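Local coordinates for protein bacterioferritin (PDB 1JGC) that binds heme between paired subunits and probably stores iron as a ferric mineral inside a hollow 24-subunit shell, after oxidising ferrous iron at a ferroxidase centre, at residues D4-E9 with R105-E110; A13-E18 with K57-I62; S23-H28 with E88-G93; I49-H54 with T125-H130. All blocks are in the same frame, centred on the assembly; numbering follows the deposited sequence.

Contact 1 (D4-E9 with R105-E110); sequences DAKVIE and RDYCAE
Lys6 CD lies over one face of the Tyr107 ring, displaced toward the rim and 3.8 Å from Tyr107 CZ. Lysine suits this exposed place: its CD methylene makes a CH-pi contact, while the distant amine adds at most a weak cation-pi attraction. Tyr107 CG is anti to the backbone N (chi1 -177°), which directs the ring toward helix 5-34. There Tyr107 meets Asp4 tip to tip, Tyr107 OH donating to Asp4 OD2 at 2.8 Å, on the syn side of the carboxylate and 31° out of its plane. The same oxygen accepts weak bonds from the backbone N atoms of Lys6 and Val7, making Asp4 the N-cap of helix 5-34. A phenylalanine in place of Tyr107 would probably leave Asp4 OD2 without its phenol donor and the cap untied from the facing helix. Deeper in, forked Val7 has CG2 at the ring edge, 3.8 Å from Tyr107 CE2, and CG1 4.0 Å from Cys108 SG. Val7 and Cys108 also touch Ser116 of helix 114-144. The axes of the two short segments, 10.0 Å apart and nearly antiparallel at 160°, set the start of helix 5-34 against the end of helix 83-111, as in the four-helix bundle of ferritins.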
# COMPACT_ATOMS: atom_id res chain seq x y z
N ASP A 4 1.45 -56.99 -18.45
CA ASP A 4 1.05 -57.94 -19.48
C ASP A 4 1.76 -57.57 -20.78
O ASP A 4 1.60 -56.46 -21.29
CB ASP A 4 -0.45 -57.86 -19.69
CG ASP A 4 -0.94 -58.86 -20.71
OD1 ASP A 4 -1.24 -60.01 -20.29
OD2 ASP A 4 -1.01 -58.51 -21.91
N ALA A 5 2.53 -58.50 -21.32
CA ALA A 5 3.26 -58.25 -22.56
C ALA A 5 2.44 -57.57 -23.65
O ALA A 5 2.93 -56.66 -24.31
CB ALA A 5 3.86 -59.56 -23.10
N LYS A 6 1.20 -58.00 -23.86
CA LYS A 6 0.42 -57.38 -24.92
C LYS A 6 -0.07 -55.97 -24.60
O LYS A 6 -0.35 -55.19 -25.49
CB LYS A 6 -0.76 -58.27 -25.33
CG LYS A 6 -1.29 -57.86 -26.69
CD LYS A 6 -2.35 -58.80 -27.24
CE LYS A 6 -2.79 -58.33 -28.63
NZ LYS A 6 -3.90 -59.15 -29.25
N VAL A 7 -0.21 -55.65 -23.32
CA VAL A 7 -0.65 -54.32 -22.94
C VAL A 7 0.50 -53.39 -23.32
O VAL A 7 0.30 -52.29 -23.84
CB VAL A 7 -0.93 -54.21 -21.43
CG1 VAL A 7 -1.09 -52.75 -21.02
CG2 VAL A 7 -2.21 -54.98 -21.08
N ILE A 8 1.72 -53.85 -23.06
CA ILE A 8 2.90 -53.07 -23.37
C ILE A 8 3.00 -52.85 -24.87
O ILE A 8 3.43 -51.79 -25.33
CB ILE A 8 4.15 -53.78 -22.82
CG1 ILE A 8 4.08 -53.81 -21.29
CG2 ILE A 8 5.42 -53.10 -23.32
CD1 ILE A 8 5.27 -54.43 -20.60
N GLU A 9 2.60 -53.84 -25.65
CA GLU A 9 2.64 -53.72 -27.10
C GLU A 9 1.67 -52.62 -27.52
O GLU A 9 2.00 -51.76 -28.34
CB GLU A 9 2.22 -55.04 -27.75
CG GLU A 9 3.34 -55.78 -28.43
CD GLU A 9 2.93 -57.20 -28.82
OE1 GLU A 9 1.92 -57.38 -29.55
OE2 GLU A 9 3.63 -58.14 -28.37
N ARG A 105 -7.91 -50.46 -25.44
CA ARG A 105 -8.77 -50.31 -24.28
C ARG A 105 -9.54 -51.60 -23.97
O ARG A 105 -9.56 -52.07 -22.83
CB ARG A 105 -9.70 -49.11 -24.52
CG ARG A 105 -10.64 -48.80 -23.39
CD ARG A 105 -11.92 -49.54 -23.62
NE ARG A 105 -12.70 -49.61 -22.40
CZ ARG A 105 -13.49 -50.62 -22.09
NH1 ARG A 105 -13.60 -51.65 -22.93
NH2 ARG A 105 -14.15 -50.61 -20.94
N ASP A 106 -10.17 -52.20 -24.99
CA ASP A 106 -10.89 -53.46 -24.76
C ASP A 106 -9.94 -54.53 -24.21
O ASP A 106 -10.29 -55.24 -23.26
CB ASP A 106 -11.53 -53.98 -26.05
CG ASP A 106 -12.79 -53.23 -26.42
OD1 ASP A 106 -13.49 -52.72 -25.52
OD2 ASP A 106 -13.10 -53.16 -27.63
N TYR A 107 -8.75 -54.64 -24.79
CA TYR A 107 -7.81 -55.64 -24.33
C TYR A 107 -7.38 -55.43 -22.88
O TYR A 107 -7.26 -56.39 -22.13
CB TYR A 107 -6.56 -55.70 -25.21
CG TYR A 107 -5.62 -56.80 -24.77
CD1 TYR A 107 -5.91 -58.14 -25.02
CD2 TYR A 107 -4.48 -56.50 -24.02
CE1 TYR A 107 -5.09 -59.16 -24.52
CE2 TYR A 107 -3.65 -57.51 -23.51
CZ TYR A 107 -3.96 -58.83 -23.76
OH TYR A 107 -3.17 -59.82 -23.21
N CYS A 108 -7.16 -54.18 -22.48
CA CYS A 108 -6.76 -53.90 -21.10
C CYS A 108 -7.86 -54.36 -20.15
O CYS A 108 -7.58 -54.93 -19.10
CB CYS A 108 -6.50 -52.41 -20.91
SG CYS A 108 -4.94 -51.85 -21.66
N ALA A 109 -9.11 -54.12 -20.54
CA ALA A 109 -10.24 -54.52 -19.72
C ALA A 109 -10.26 -56.04 -19.58
O ALA A 109 -10.38 -56.58 -18.47
CB ALA A 109 -11.54 -54.04 -20.36
N GLU A 110 -10.14 -56.73 -20.71
CA GLU A 110 -10.16 -58.18 -20.72
C GLU A 110 -9.09 -58.76 -19.81
O GLU A 110 -9.35 -59.69 -19.05
CB GLU A 110 -9.99 -58.71 -22.16
CG GLU A 110 -9.68 -60.19 -22.23
CD GLU A 110 -9.61 -60.73 -23.66
OE1 GLU A 110 -9.06 -60.04 -24.55
OE2 GLU A 110 -10.09 -61.87 -23.88

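Contact 2 (A13-E18 with K57-I62)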
# COMPACT_ATOMS: atom_id res chain seq x y z
N ALA A 13 2.32 -48.98 -29.30
CA ALA A 13 1.69 -48.64 -30.57
C ALA A 13 1.03 -47.27 -30.41
O ALA A 13 1.10 -46.42 -31.29
CB ALA A 13 0.66 -49.70 -30.96
N ALA A 14 0.39 -47.07 -29.26
CA ALA A 14 -0.26 -45.80 -28.99
C ALA A 14 0.81 -44.69 -28.97
O ALA A 14 0.58 -43.59 -29.45
CB ALA A 14 -0.99 -45.86 -27.67
N LEU A 15 1.97 -45.01 -28.41
CA LEU A 15 3.07 -44.06 -28.34
C LEU A 15 3.50 -43.64 -29.74
O LEU A 15 3.68 -42.46 -30.03
CB LEU A 15 4.26 -44.68 -27.60
CG LEU A 15 5.56 -43.89 -27.66
CD1 LEU A 15 5.37 -42.48 -27.12
CD2 LEU A 15 6.62 -44.63 -26.85
N ARG A 16 3.65 -44.63 -30.61
CA ARG A 16 4.05 -44.36 -31.98
C ARG A 16 3.00 -43.50 -32.65
O ARG A 16 3.31 -42.61 -33.43
CB ARG A 16 4.23 -45.66 -32.77
CG ARG A 16 4.33 -45.41 -34.26
CD ARG A 16 4.58 -46.67 -35.04
NE ARG A 16 5.92 -47.19 -34.78
CZ ARG A 16 6.15 -48.38 -34.24
NH1 ARG A 16 5.12 -49.17 -33.91
NH2 ARG A 16 7.41 -48.79 -34.02
N SER A 17 1.74 -43.77 -32.35
CA SER A 17 0.66 -43.00 -32.92
C SER A 17 0.78 -41.54 -32.46
O SER A 17 0.63 -40.61 -33.26
CB SER A 17 -0.67 -43.60 -32.46
OG SER A 17 -1.77 -42.91 -33.02
N GLU A 18 1.07 -41.35 -31.17
CA GLU A 18 1.22 -40.00 -30.61
C GLU A 18 2.43 -39.26 -31.16
O GLU A 18 2.33 -38.07 -31.50
CB GLU A 18 1.29 -40.06 -29.09
CG GLU A 18 0.04 -40.60 -28.40
CD GLU A 18 -1.22 -39.82 -28.72
OE1 GLU A 18 -1.64 -39.83 -29.90
OE2 GLU A 18 -1.81 -39.21 -27.80
N LYS A 57 3.12 -39.33 -20.74
CA LYS A 57 2.29 -40.12 -19.84
C LYS A 57 2.39 -41.62 -20.18
O LYS A 57 2.52 -42.47 -19.30
CB LYS A 57 0.85 -39.61 -19.95
CG LYS A 57 -0.16 -40.31 -19.09
CD LYS A 57 -1.59 -39.84 -19.42
CE LYS A 57 -1.75 -38.34 -19.19
NZ LYS A 57 -3.15 -37.84 -19.48
N ILE A 58 2.33 -41.94 -21.47
CA ILE A 58 2.40 -43.32 -21.94
C ILE A 58 3.77 -43.97 -21.75
O ILE A 58 3.87 -45.16 -21.44
CB ILE A 58 1.98 -43.40 -23.43
CG1 ILE A 58 0.48 -43.19 -23.53
CG2 ILE A 58 2.39 -44.74 -24.04
CD1 ILE A 58 -0.03 -43.19 -24.92
N ILE A 59 4.82 -43.20 -21.95
CA ILE A 59 6.17 -43.71 -21.77
C ILE A 59 6.35 -44.08 -20.30
O ILE A 59 6.97 -45.10 -19.98
CB ILE A 59 7.22 -42.67 -22.18
CG1 ILE A 59 7.16 -42.44 -23.69
CG2 ILE A 59 8.61 -43.12 -21.74
CD1 ILE A 59 8.04 -41.31 -24.17
N ALA A 60 5.81 -43.26 -19.41
CA ALA A 60 5.93 -43.52 -17.98
C ALA A 60 5.21 -44.81 -17.58
O ALA A 60 5.70 -45.59 -16.77
CB ALA A 60 5.39 -42.35 -17.17
N ARG A 61 4.03 -45.02 -18.16
CA ARG A 61 3.27 -46.21 -17.84
C ARG A 61 4.01 -47.45 -18.34
O ARG A 61 4.00 -48.49 -17.69
CB ARG A 61 1.89 -46.14 -18.48
CG ARG A 61 1.01 -47.34 -18.20
CD ARG A 61 0.71 -47.49 -16.72
NE ARG A 61 -0.16 -48.64 -16.48
CZ ARG A 61 -0.50 -49.08 -15.28
NH1 ARG A 61 -0.05 -48.47 -14.19
NH2 ARG A 61 -1.28 -50.15 -15.17
N ILE A 62 4.65 -47.32 -19.50
CA ILE A 62 5.39 -48.44 -20.05
C ILE A 62 6.55 -48.83 -19.14
O ILE A 62 6.77 -50.00 -18.86
CB ILE A 62 5.93 -48.11 -21.46
CG1 ILE A 62 4.79 -48.13 -22.47
CG2 ILE A 62 7.03 -49.09 -21.84
CD1 ILE A 62 5.19 -47.71 -23.88
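Apolar helix-to-helix packing joins Ala14 and Leu15 to Ile58 and Ile59 in the ferritin four-helix bundle, between helices 5-34 and 38-64, which follow each other in the chain. The segments run antiparallel at 159°, with axes 9.8 Å apart, and no hydrogen bond passes between them. Leu15 and Ile58 have the closest CA atoms, 6.5 Å from each other. The small methyl of Ala14 lets the longer arm of Ile58 come close, Ile58 CD1 ending 4.0 Å from Ala14 CB. The other branch of Ile58, CG2, stands anti to its backbone N and turns to Leu15, coming within 4.0 Å of its CB. A beta-branched isoleucine thus serves two neighbouring residues of the opposite helix at once. All of these side chains are buried, and Phe120 and Leu123 of helix 114-144 continue the apolar core past Ala14 and Ile58.

One turn on from Ala14, Glu18 belongs to the iron 1 site of the ferroxidase centre, metal-free in this structure, so the packing borders the metal site. The outer flank meets the subunit interface: Ile59 packs on Arg30 of a neighbouring subunit, and its side chain is about 5 Å from the heme between nearest atoms. Leu15 and Ile59 cross obliquely, and the two methyls of the leucine, CD1 and CD2, both touch Ile59 CG1, each at 3.9 Å.

Contact 3 (S23-H28 with E88-G93). With HEM (protoporphyrin IX containing Fe), chain D.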
# COMPACT_ATOMS: atom_id res chain seq x y z
N SER A 23 4.46 -34.63 -34.52
CA SER A 23 5.15 -34.07 -35.67
C SER A 23 4.20 -33.56 -36.74
O SER A 23 4.49 -32.56 -37.39
CB SER A 23 6.09 -35.11 -36.27
OG SER A 23 7.13 -35.39 -35.36
N GLN A 24 3.07 -34.23 -36.92
CA GLN A 24 2.13 -33.80 -37.94
C GLN A 24 1.55 -32.44 -37.55
O GLN A 24 1.44 -31.55 -38.39
CB GLN A 24 1.01 -34.83 -38.12
CG GLN A 24 0.06 -34.52 -39.27
CD GLN A 24 -0.95 -35.63 -39.51
OE1 GLN A 24 -0.59 -36.74 -39.92
NE2 GLN A 24 -2.22 -35.34 -39.26
N TYR A 25 1.19 -32.27 -36.29
CA TYR A 25 0.63 -31.01 -35.82
C TYR A 25 1.66 -29.90 -35.87
O TYR A 25 1.35 -28.77 -36.25
CB TYR A 25 0.11 -31.13 -34.39
CG TYR A 25 -1.22 -31.84 -34.25
CD1 TYR A 25 -2.35 -31.39 -34.93
CD2 TYR A 25 -1.35 -32.96 -33.44
CE1 TYR A 25 -3.58 -32.04 -34.81
CE2 TYR A 25 -2.56 -33.62 -33.31
CZ TYR A 25 -3.67 -33.16 -34.00
OH TYR A 25 -4.87 -33.85 -33.89
N TRP A 26 2.90 -30.23 -35.51
CA TRP A 26 3.94 -29.22 -35.51
C TRP A 26 4.28 -28.73 -36.91
O TRP A 26 4.52 -27.55 -37.11
CB TRP A 26 5.21 -29.73 -34.81
CG TRP A 26 6.06 -28.60 -34.35
CD1 TRP A 26 7.03 -27.95 -35.07
CD2 TRP A 26 5.94 -27.89 -33.12
NE1 TRP A 26 7.51 -26.88 -34.36
CE2 TRP A 26 6.86 -26.81 -33.16
CE3 TRP A 26 5.14 -28.04 -31.98
CZ2 TRP A 26 7.00 -25.90 -32.10
CZ3 TRP A 26 5.28 -27.14 -30.93
CH2 TRP A 26 6.20 -26.08 -31.01
N VAL A 27 4.31 -29.63 -37.88
CA VAL A 27 4.60 -29.23 -39.25
C VAL A 27 3.44 -28.35 -39.73
O VAL A 27 3.65 -27.34 -40.39
CB VAL A 27 4.74 -30.45 -40.19
CG1 VAL A 27 4.94 -29.98 -41.61
CG2 VAL A 27 5.92 -31.30 -39.77
N HIS A 28 2.22 -28.73 -39.38
CA HIS A 28 1.05 -27.97 -39.78
C HIS A 28 1.09 -26.58 -39.17
O HIS A 28 0.69 -25.60 -39.81
CB HIS A 28 -0.22 -28.70 -39.37
CG HIS A 28 -0.59 -29.81 -40.30
ND1 HIS A 28 -1.59 -30.71 -40.03
CD2 HIS A 28 -0.10 -30.14 -41.52
CE1 HIS A 28 -1.71 -31.55 -41.05
NE2 HIS A 28 -0.82 -31.23 -41.97
N GLU A 88 -8.19 -31.98 -42.81
CA GLU A 88 -8.53 -33.32 -43.25
C GLU A 88 -7.49 -34.32 -42.77
O GLU A 88 -7.82 -35.39 -42.24
CB GLU A 88 -8.64 -33.37 -44.78
CG GLU A 88 -9.84 -32.62 -45.34
CD GLU A 88 -11.18 -33.22 -44.89
OE1 GLU A 88 -11.23 -33.82 -43.78
OE2 GLU A 88 -12.19 -33.08 -45.64
N CYS A 89 -6.22 -33.99 -42.97
CA CYS A 89 -5.18 -34.90 -42.54
C CYS A 89 -5.19 -35.11 -41.03
O CYS A 89 -5.01 -36.24 -40.56
CB CYS A 89 -3.81 -34.38 -42.99
SG CYS A 89 -3.58 -34.51 -44.77
N ASP A 90 -5.40 -34.04 -40.26
CA ASP A 90 -5.43 -34.20 -38.81
C ASP A 90 -6.63 -35.06 -38.40
O ASP A 90 -6.52 -35.94 -37.54
CB ASP A 90 -5.48 -32.85 -38.10
CG ASP A 90 -4.18 -32.05 -38.27
OD1 ASP A 90 -3.09 -32.67 -38.27
OD2 ASP A 90 -4.25 -30.81 -38.39
N LEU A 91 -7.77 -34.83 -39.04
CA LEU A 91 -8.96 -35.60 -38.74
C LEU A 91 -8.72 -37.07 -39.08
O LEU A 91 -9.14 -37.97 -38.35
CB LEU A 91 -10.16 -35.07 -39.51
CG LEU A 91 -11.47 -35.83 -39.32
CD1 LEU A 91 -11.88 -35.80 -37.86
CD2 LEU A 91 -12.55 -35.22 -40.21
N ALA A 92 -8.04 -37.32 -40.20
CA ALA A 92 -7.75 -38.69 -40.62
C ALA A 92 -6.89 -39.39 -39.56
O ALA A 92 -7.12 -40.56 -39.24
CB ALA A 92 -7.03 -38.69 -41.97
N GLY A 93 -5.91 -38.66 -39.03
CA GLY A 93 -5.06 -39.23 -38.00
C GLY A 93 -5.80 -39.51 -36.70
O GLY A 93 -5.46 -40.46 -35.99
CHA HEM D . 7.61 -28.69 -25.09
CHB HEM D . 7.84 -33.52 -24.71
CHC HEM D . 8.78 -33.75 -29.41
CHD HEM D . 9.18 -28.96 -29.66
C1A HEM D . 7.39 -29.99 -24.65
C2A HEM D . 6.51 -30.44 -23.59
C3A HEM D . 6.91 -31.72 -23.26
C4A HEM D . 7.63 -32.19 -24.42
CMA HEM D . 6.44 -32.57 -22.06
CAA HEM D . 5.18 -29.84 -23.13
CBA HEM D . 5.15 -28.38 -22.69
CGA HEM D . 5.95 -28.13 -21.44
O1A HEM D . 6.03 -26.95 -21.03
O2A HEM D . 6.50 -29.11 -20.88
C1B HEM D . 8.10 -34.03 -25.96
C2B HEM D . 8.15 -35.44 -26.30
C3B HEM D . 8.49 -35.52 -27.62
C4B HEM D . 8.54 -34.14 -28.11
CMB HEM D . 7.85 -36.62 -25.37
CAB HEM D . 8.65 -36.73 -28.31
CBB HEM D . 9.62 -37.01 -29.26
C1C HEM D . 8.84 -32.47 -29.91
C2C HEM D . 8.96 -32.16 -31.32
C3C HEM D . 9.06 -30.79 -31.42
C4C HEM D . 9.06 -30.29 -30.04
CMC HEM D . 8.95 -33.18 -32.47
CAC HEM D . 9.11 -30.02 -32.59
CBC HEM D . 9.59 -30.41 -33.82
C1D HEM D . 8.85 -28.45 -28.42
C2D HEM D . 8.82 -27.03 -28.09
C3D HEM D . 8.38 -26.94 -26.79
C4D HEM D . 8.09 -28.30 -26.34
CMD HEM D . 9.22 -25.86 -29.01
CAD HEM D . 8.39 -25.62 -26.01
CBD HEM D . 7.06 -25.00 -25.62
CGD HEM D . 7.21 -23.59 -25.04
O1D HEM D . 8.06 -23.39 -24.14
O2D HEM D . 6.46 -22.69 -25.49
NA HEM D . 7.77 -31.14 -25.34
NB HEM D . 8.29 -33.24 -27.10
NC HEM D . 8.76 -31.32 -29.15
ND HEM D . 8.41 -29.22 -27.34
FE HEM D . 8.27 -31.23 -27.23
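Gln24 gives Asp90 its straightest bond: Gln24 NE2 donates to Asp90 OD1 at 3.0 Å with an N-H...O angle of 176°. The acceptor lies in the plane of the amide, and the carboxylate is met on its anti side. An extended glutamine chain, with CG anti to the backbone N, reaches across to the facing helix. NE2 also makes a weak bond to Cys89 O, and OE1 accepts from the backbone N of Arg78. His28 comes to the same carboxylate tip to tip, its ring turned 66° from the carboxylate plane. Its ND1 makes two weak bonds, to Asp90 OD1 at 3.0 Å and to Asp90 OD2 at 3.1 Å. On the other side of the imidazole NE2 accepts from Gly80 N, a pattern consistent with a neutral ring. Buried Asp90 is therefore met by two N-H donors through three bonds, which would probably ease the cost of holding its charge in the interior.

Around these bonds lie van der Waals contacts. Tyr25 CE1 lies 3.5 Å from Asp90 CG, and His28 CE1 is 4.0 Å from Cys89 CB. On another side of the segment, Trp26 takes part in the heme pocket: the CAC atom of a heme vinyl lies over its indole face, and its CH2 is 3.6 Å from the heme methyl CMD. Trp26 NE1 makes a hydrogen bond to Asp56 of a neighbouring subunit.

The two segments run antiparallel at 169°, with axes 10.8 Å apart, as facing helices of the ferritin four-helix bundle. Tyr25 continues onto Glu47 and Ser48 of helix 38-64, while Asp90 and Leu91 pack on Leu134 of helix 114-144.

Contact 4 (I49-H54 with T125-H130). With HEM (protoporphyrin IX containing Fe), chain D.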
# COMPACT_ATOMS: atom_id res chain seq x y z
N ILE A 49 1.46 -29.87 -28.61
CA ILE A 49 1.95 -29.90 -27.24
C ILE A 49 1.05 -30.78 -26.34
O ILE A 49 1.50 -31.31 -25.34
CB ILE A 49 2.09 -28.46 -26.69
CG1 ILE A 49 3.19 -27.74 -27.47
CG2 ILE A 49 2.43 -28.47 -25.21
CD1 ILE A 49 3.47 -26.33 -27.05
N GLU A 50 -0.21 -30.93 -26.71
CA GLU A 50 -1.10 -31.80 -25.94
C GLU A 50 -0.62 -33.23 -26.15
O GLU A 50 -0.49 -33.99 -25.20
CB GLU A 50 -2.55 -31.69 -26.41
CG GLU A 50 -3.38 -30.66 -25.66
CD GLU A 50 -4.86 -30.64 -26.09
OE1 GLU A 50 -5.52 -31.73 -26.00
OE2 GLU A 50 -5.34 -29.56 -26.52
N GLU A 51 -0.36 -33.59 -27.41
CA GLU A 51 0.09 -34.92 -27.72
C GLU A 51 1.42 -35.24 -27.04
O GLU A 51 1.67 -36.37 -26.66
CB GLU A 51 0.21 -35.11 -29.23
CG GLU A 51 -1.11 -35.02 -29.98
CD GLU A 51 -2.18 -35.94 -29.40
OE1 GLU A 51 -1.91 -37.15 -29.25
OE2 GLU A 51 -3.28 -35.44 -29.10
N MET A 52 2.28 -34.23 -26.91
CA MET A 52 3.55 -34.45 -26.26
C MET A 52 3.26 -34.94 -24.85
O MET A 52 3.92 -35.85 -24.35
CB MET A 52 4.36 -33.16 -26.23
CG MET A 52 4.96 -32.77 -27.57
SD MET A 52 5.70 -31.11 -27.58
CE MET A 52 5.07 -30.48 -29.14
N GLY A 53 2.26 -34.34 -24.23
CA GLY A 53 1.88 -34.73 -22.88
C GLY A 53 1.40 -36.17 -22.82
O GLY A 53 1.75 -36.91 -21.91
N HIS A 54 0.59 -36.56 -23.80
CA HIS A 54 0.08 -37.93 -23.86
C HIS A 54 1.25 -38.89 -23.98
O HIS A 54 1.33 -39.87 -23.26
CB HIS A 54 -0.85 -38.10 -25.08
CG HIS A 54 -2.14 -37.34 -24.97
ND1 HIS A 54 -2.92 -37.06 -26.06
CD2 HIS A 54 -2.79 -36.85 -23.89
CE1 HIS A 54 -4.01 -36.42 -25.67
NE2 HIS A 54 -3.95 -36.28 -24.35
N THR A 125 -11.25 -40.17 -24.81
CA THR A 125 -12.02 -38.98 -24.50
C THR A 125 -11.38 -37.72 -25.09
O THR A 125 -12.07 -36.89 -25.67
CB THR A 125 -12.20 -38.80 -22.98
OG1 THR A 125 -12.82 -39.97 -22.44
CG2 THR A 125 -13.10 -37.61 -22.69
N ASP A 126 -10.06 -37.56 -24.94
CA ASP A 126 -9.39 -36.39 -25.50
C ASP A 126 -9.48 -36.38 -27.03
O ASP A 126 -9.73 -35.34 -27.63
CB ASP A 126 -7.91 -36.35 -25.10
CG ASP A 126 -7.69 -36.18 -23.62
OD1 ASP A 126 -8.57 -35.59 -22.94
OD2 ASP A 126 -6.63 -36.62 -23.13
N GLU A 127 -9.25 -37.53 -27.65
CA GLU A 127 -9.30 -37.58 -29.10
C GLU A 127 -10.70 -37.28 -29.64
O GLU A 127 -10.84 -36.65 -30.68
CB GLU A 127 -8.78 -38.93 -29.60
CG GLU A 127 -7.45 -38.84 -30.38
CD GLU A 127 -6.26 -38.33 -29.54
OE1 GLU A 127 -6.29 -37.18 -29.02
OE2 GLU A 127 -5.26 -39.10 -29.40
N GLU A 128 -11.75 -37.72 -28.94
CA GLU A 128 -13.08 -37.42 -29.42
C GLU A 128 -13.28 -35.91 -29.31
O GLU A 128 -14.01 -35.31 -30.10
CB GLU A 128 -14.15 -38.20 -28.63
CG GLU A 128 -14.35 -39.62 -29.17
CD GLU A 128 -15.64 -40.29 -28.70
OE1 GLU A 128 -16.66 -39.60 -28.48
OE2 GLU A 128 -15.65 -41.53 -28.58
N GLY A 129 -12.58 -35.30 -28.35
CA GLY A 129 -12.65 -33.86 -28.19
C GLY A 129 -12.06 -33.16 -29.41
O GLY A 129 -12.66 -32.21 -29.94
N HIS A 130 -10.89 -33.61 -29.86
CA HIS A 130 -10.25 -33.04 -31.04
C HIS A 130 -11.11 -33.27 -32.28
O HIS A 130 -11.24 -32.39 -33.13
CB HIS A 130 -8.87 -33.66 -31.26
CG HIS A 130 -7.86 -33.29 -30.22
ND1 HIS A 130 -6.69 -34.00 -30.02
CD2 HIS A 130 -7.83 -32.27 -29.32
CE1 HIS A 130 -5.99 -33.44 -29.05
NE2 HIS A 130 -6.66 -32.39 -28.61
CHA HEM D . 7.61 -28.69 -25.09
CHB HEM D . 7.84 -33.52 -24.71
CHC HEM D . 8.78 -33.75 -29.41
CHD HEM D . 9.18 -28.96 -29.66
C1A HEM D . 7.39 -29.99 -24.65
C2A HEM D . 6.51 -30.44 -23.59
C3A HEM D . 6.91 -31.72 -23.26
C4A HEM D . 7.63 -32.19 -24.42
CMA HEM D . 6.44 -32.57 -22.06
CAA HEM D . 5.18 -29.84 -23.13
CBA HEM D . 5.15 -28.38 -22.69
CGA HEM D . 5.95 -28.13 -21.44
O1A HEM D . 6.03 -26.95 -21.03
O2A HEM D . 6.50 -29.11 -20.88
C1B HEM D . 8.10 -34.03 -25.96
C2B HEM D . 8.15 -35.44 -26.30
C3B HEM D . 8.49 -35.52 -27.62
C4B HEM D . 8.54 -34.14 -28.11
CMB HEM D . 7.85 -36.62 -25.37
CAB HEM D . 8.65 -36.73 -28.31
CBB HEM D . 9.62 -37.01 -29.26
C1C HEM D . 8.84 -32.47 -29.91
C2C HEM D . 8.96 -32.16 -31.32
C3C HEM D . 9.06 -30.79 -31.42
C4C HEM D . 9.06 -30.29 -30.04
CMC HEM D . 8.95 -33.18 -32.47
CAC HEM D . 9.11 -30.02 -32.59
CBC HEM D . 9.59 -30.41 -33.82
C1D HEM D . 8.85 -28.45 -28.42
C2D HEM D . 8.82 -27.03 -28.09
C3D HEM D . 8.38 -26.94 -26.79
C4D HEM D . 8.09 -28.30 -26.34
CMD HEM D . 9.22 -25.86 -29.01
CAD HEM D . 8.39 -25.62 -26.01
CBD HEM D . 7.06 -25.00 -25.62
CGD HEM D . 7.21 -23.59 -25.04
O1D HEM D . 8.06 -23.39 -24.14
O2D HEM D . 6.46 -22.69 -25.49
NA HEM D . 7.77 -31.14 -25.34
NB HEM D . 8.29 -33.24 -27.10
NC HEM D . 8.76 -31.32 -29.15
ND HEM D . 8.41 -29.22 -27.34
FE HEM D . 8.27 -31.23 -27.23
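His130 with Glu50, and His54 with Asp126, form histidine-carboxylate hydrogen bonds between the helices. His130 NE2 donates to Glu50 OE1 at 2.9 Å, from above the carboxylate plane, 51° out of it. The reciprocal bond, His54 NE2 to Asp126 OD2 at 3.0 Å, is weak, though ring and carboxylate planes are 4° apart. A second-shell acid thus steadies each NE2, while ND1 makes weak bonds to acids of the iron site: His54 to Glu51 and Glu18, His130 to Glu94.

Beside the histidines, like charges face each other. Glu51 OE2 and Glu127 OE1 meet tip to tip at 3.5 Å, two acceptors with no bond, a bend at chi2 (-52°) turning Glu51 CD that way. Such closeness suits metal bridges: both glutamates are ligands of both irons, although this site is metal-free. Glu51 with His54, and Glu127 with His130, form the paired Glu-x-x-His motifs of the ferritin diiron centre, on antiparallel segments whose axes are 12.5 Å apart. Glu51 OE2 also lies at the edge of the His130 ring, 3.4 Å from His130 CE1. An alanine at His130 would probably leave Glu50 OE1 without its imidazole donor and the second iron position without a nitrogen ligand.

Of these two segments, 49-54 makes the heme contacts. Met52 SD lies 2.6 Å from the heme iron, whose other axial ligand is Met52 of a neighbouring subunit, and Ile49 CG2 rests 3.7 Å from the propionate carbon CBA.

Overall arrangement
Three of the four contacts use helix 5-34, in the order 1, 2, 3 along it: contacts 1 and 3 pair it with helix 83-111, contact 2 with helix 38-64. Contact 4 instead ties helix 38-64 to helix 114-144, so together they reach all four long helices of the bundle. The centres of contacts 1 and 3 lie about 27 Å apart. Contact 4 sits about 12 Å from contact 2 and 13 Å from contact 3, and touches both; its segments alternate in sequence with those of every other contact. Iron ligands thus come from separate parts of the chain, Glu18 from contact 2 joining those of contact 4, while contacts 3 and 4 share the heme.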